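Local coordinates for protein fructose-bisphosphatase (Pyrococcus horikoshii, PDB 1VDW) that probably hydrolyses fructose 1,6-bisphosphate to fructose 6-phosphate and phosphate, with magnesium as cofactor, as a homodimer of the inositol monophosphatase superfamily, at residues K148-Y154 and K165-T171. Residues are numbered along the deposited sequence; the frame is centred on the assembly and turned at random. Where two conformers were deposited one is given.
Sequences KPSISFY and KVKRTRT
Arg168 NH1 donates to Ser150 OG over 2.8 Å, with the hydroxyl lying at the edge of the guanidinium, 3° from its plane. CG of Arg168 stands between the backbone N and the carbonyl carbon (chi1 60°), which lays it against Ser150 CB, and a bend at chi3 (63°) turns NH1 back to the hydroxyl. Tyr90 of the second subunit touches both residues. With an alanine at Arg168, Ser150 OG would probably lose this donor and a gap would open beside Tyr90 of the second subunit. The backbones pair in parallel register, with Ser150, Ile151 and Ser152 opposite Arg168, Thr169 and Arg170: Ile151 N bonds to Arg168 O, while Ile151 O accepts from Arg170 N at 2.8 Å. Arg170 O in turn receives Phe153 N, and Ser152 CA approaches the same oxygen at 3.0 Å. On the face carrying Ile151 and Thr169, Val166 CG1 presses against Ile151 CD1 at 3.8 Å, their side chains crossing at about a right angle; Ile162 of helix 160-164 touches Ile151 as well. Beyond the last bridge Thr171 engages with both branches, OG1 donating to Phe153 O at 2.8 Å and CG2 resting over the Tyr154 ring, 3.8 Å from its centroid, in a CH-pi contact. That ring is held at its far end by Glu178 and Gly173 N, which bond to the hydroxyl. The two strands and helix 160-164 between them form a beta-alpha-beta unit, with 168-170 outermost within its own chain in the mixed sheet, where the Thr171 backbone bonds to the second subunit.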
loop_
_atom_site.group_PDB
_atom_site.type_symbol
_atom_site.label_atom_id
_atom_site.label_comp_id
_atom_site.label_asym_id
_atom_site.label_seq_id
_atom_site.Cartn_x
_atom_site.Cartn_y
_atom_site.Cartn_z
ATOM N N LYS A 148 -8.436 -4.091 -18.222
ATOM C CA LYS A 148 -8.388 -5.210 -17.294
ATOM C C LYS A 148 -8.328 -4.551 -15.916
ATOM O O LYS A 148 -7.462 -3.716 -15.647
ATOM C CB LYS A 148 -7.170 -6.091 -17.563
ATOM C CG LYS A 148 -7.349 -7.508 -17.055
ATOM C CD LYS A 148 -6.223 -8.412 -17.507
ATOM C CE LYS A 148 -6.467 -9.835 -17.049
ATOM N NZ LYS A 148 -5.412 -10.764 -17.534
ATOM N N PRO A 149 -9.255 -4.922 -15.025
ATOM C CA PRO A 149 -9.334 -4.354 -13.677
ATOM C C PRO A 149 -8.164 -4.447 -12.710
ATOM O O PRO A 149 -7.339 -5.354 -12.764
ATOM C CB PRO A 149 -10.596 -5.002 -13.110
ATOM C CG PRO A 149 -10.614 -6.335 -13.778
ATOM C CD PRO A 149 -10.249 -5.997 -15.201
ATOM N N SER A 150 -8.121 -3.453 -11.828
ATOM C CA SER A 150 -7.126 -3.358 -10.767
ATOM C C SER A 150 -7.978 -3.496 -9.517
ATOM O O SER A 150 -8.930 -2.739 -9.331
ATOM C CB SER A 150 -6.435 -1.996 -10.779
ATOM O OG SER A 150 -5.702 -1.815 -11.975
ATOM N N ILE A 151 -7.645 -4.452 -8.659
ATOM C CA ILE A 151 -8.459 -4.673 -7.474
ATOM C C ILE A 151 -7.680 -4.872 -6.191
ATOM O O ILE A 151 -6.487 -5.158 -6.214
ATOM C CB ILE A 151 -9.350 -5.941 -7.650
ATOM C CG1 ILE A 151 -8.498 -7.215 -7.542
ATOM C CG2 ILE A 151 -10.055 -5.897 -9.007
ATOM C CD1 ILE A 151 -9.312 -8.498 -7.392
ATOM N N SER A 152 -8.372 -4.678 -5.072
ATOM C CA SER A 152 -7.820 -4.981 -3.760
ATOM C C SER A 152 -8.328 -6.412 -3.551
ATOM O O SER A 152 -9.492 -6.709 -3.845
ATOM C CB SER A 152 -8.376 -4.032 -2.700
ATOM O OG SER A 152 -8.196 -4.542 -1.392
ATOM N N PHE A 153 -7.464 -7.290 -3.054
ATOM C CA PHE A 153 -7.835 -8.689 -2.888
ATOM C C PHE A 153 -7.257 -9.313 -1.628
ATOM O O PHE A 153 -6.048 -9.258 -1.398
ATOM C CB PHE A 153 -7.371 -9.460 -4.139
ATOM C CG PHE A 153 -7.762 -10.921 -4.166
ATOM C CD1 PHE A 153 -9.008 -11.349 -3.712
ATOM C CD2 PHE A 153 -6.897 -11.859 -4.724
ATOM C CE1 PHE A 153 -9.384 -12.691 -3.817
ATOM C CE2 PHE A 153 -7.266 -13.199 -4.833
ATOM C CZ PHE A 153 -8.511 -13.612 -4.379
ATOM N N TYR A 154 -8.145 -9.896 -0.823
ATOM C CA TYR A 154 -7.788 -10.582 0.419
ATOM C C TYR A 154 -8.479 -11.943 0.433
ATOM O O TYR A 154 -9.698 -12.028 0.269
ATOM C CB TYR A 154 -8.294 -9.830 1.654
ATOM C CG TYR A 154 -7.678 -8.481 1.943
ATOM C CD1 TYR A 154 -6.731 -8.332 2.954
ATOM C CD2 TYR A 154 -8.108 -7.345 1.272
ATOM C CE1 TYR A 154 -6.237 -7.083 3.298
ATOM C CE2 TYR A 154 -7.617 -6.089 1.606
ATOM C CZ TYR A 154 -6.687 -5.972 2.624
ATOM O OH TYR A 154 -6.219 -4.736 2.993
ATOM N N LYS A 165 -8.396 -12.780 -13.857
ATOM C CA LYS A 165 -9.323 -11.772 -14.365
ATOM C C LYS A 165 -8.859 -10.332 -14.189
ATOM O O LYS A 165 -9.505 -9.411 -14.688
ATOM C CB LYS A 165 -10.677 -11.916 -13.667
ATOM C CG LYS A 165 -11.227 -13.328 -13.616
ATOM C CD LYS A 165 -11.564 -13.843 -15.000
ATOM C CE LYS A 165 -12.118 -15.258 -14.939
ATOM N NZ LYS A 165 -12.479 -15.781 -16.287
ATOM N N VAL A 166 -7.745 -10.127 -13.492
ATOM C CA VAL A 166 -7.284 -8.769 -13.241
ATOM C C VAL A 166 -5.880 -8.450 -13.743
ATOM O O VAL A 166 -5.055 -9.340 -13.951
ATOM C CB VAL A 166 -7.351 -8.451 -11.721
ATOM C CG1 VAL A 166 -8.717 -8.831 -11.169
ATOM C CG2 VAL A 166 -6.260 -9.200 -10.980
ATOM N N LYS A 167 -5.620 -7.161 -13.928
ATOM C CA LYS A 167 -4.319 -6.683 -14.385
ATOM C C LYS A 167 -3.342 -6.630 -13.206
ATOM O O LYS A 167 -2.150 -6.886 -13.357
ATOM C CB LYS A 167 -4.465 -5.282 -14.985
ATOM C CG LYS A 167 -3.175 -4.665 -15.493
ATOM C CD LYS A 167 -2.657 -5.402 -16.715
ATOM C CE LYS A 167 -1.506 -4.657 -17.368
ATOM N NZ LYS A 167 -1.051 -5.337 -18.611
ATOM N N ARG A 168 -3.864 -6.289 -12.031
ATOM C CA ARG A 168 -3.042 -6.185 -10.832
ATOM C C ARG A 168 -3.910 -6.255 -9.589
ATOM O O ARG A 168 -5.120 -6.013 -9.637
ATOM C CB ARG A 168 -2.286 -4.850 -10.818
ATOM C CG ARG A 168 -3.210 -3.637 -10.836
ATOM C CD ARG A 168 -2.453 -2.314 -10.740
ATOM N NE ARG A 168 -1.554 -2.076 -11.870
ATOM C CZ ARG A 168 -1.947 -1.764 -13.103
ATOM N NH1 ARG A 168 -3.237 -1.655 -13.392
ATOM N NH2 ARG A 168 -1.040 -1.540 -14.046
ATOM N N THR A 169 -3.275 -6.588 -8.471
ATOM C CA THR A 169 -3.964 -6.624 -7.197
ATOM C C THR A 169 -3.174 -5.795 -6.203
ATOM O O THR A 169 -1.967 -5.557 -6.363
ATOM C CB THR A 169 -4.078 -8.053 -6.603
ATOM O OG1 THR A 169 -2.768 -8.566 -6.344
ATOM C CG2 THR A 169 -4.824 -8.986 -7.544
ATOM N N ARG A 170 -3.891 -5.339 -5.187
ATOM C CA ARG A 170 -3.312 -4.600 -4.085
ATOM C C ARG A 170 -3.898 -5.229 -2.829
ATOM O O ARG A 170 -5.049 -5.680 -2.817
ATOM C CB ARG A 170 -3.698 -3.124 -4.137
ATOM C CG ARG A 170 -3.089 -2.358 -5.307
ATOM C CD ARG A 170 -1.589 -2.137 -5.114
ATOM N NE ARG A 170 -0.966 -1.415 -6.222
ATOM C CZ ARG A 170 -0.509 -1.987 -7.332
ATOM N NH1 ARG A 170 -0.604 -3.298 -7.496
ATOM N NH2 ARG A 170 0.062 -1.242 -8.271
ATOM N N THR A 171 -3.085 -5.303 -1.790
ATOM C CA THR A 171 -3.525 -5.814 -0.495
ATOM C C THR A 171 -2.805 -4.842 0.420
ATOM O O THR A 171 -1.650 -5.037 0.800
ATOM C CB THR A 171 -3.085 -7.265 -0.277
ATOM O OG1 THR A 171 -3.554 -8.071 -1.368
ATOM C CG2 THR A 171 -3.674 -7.802 1.021
#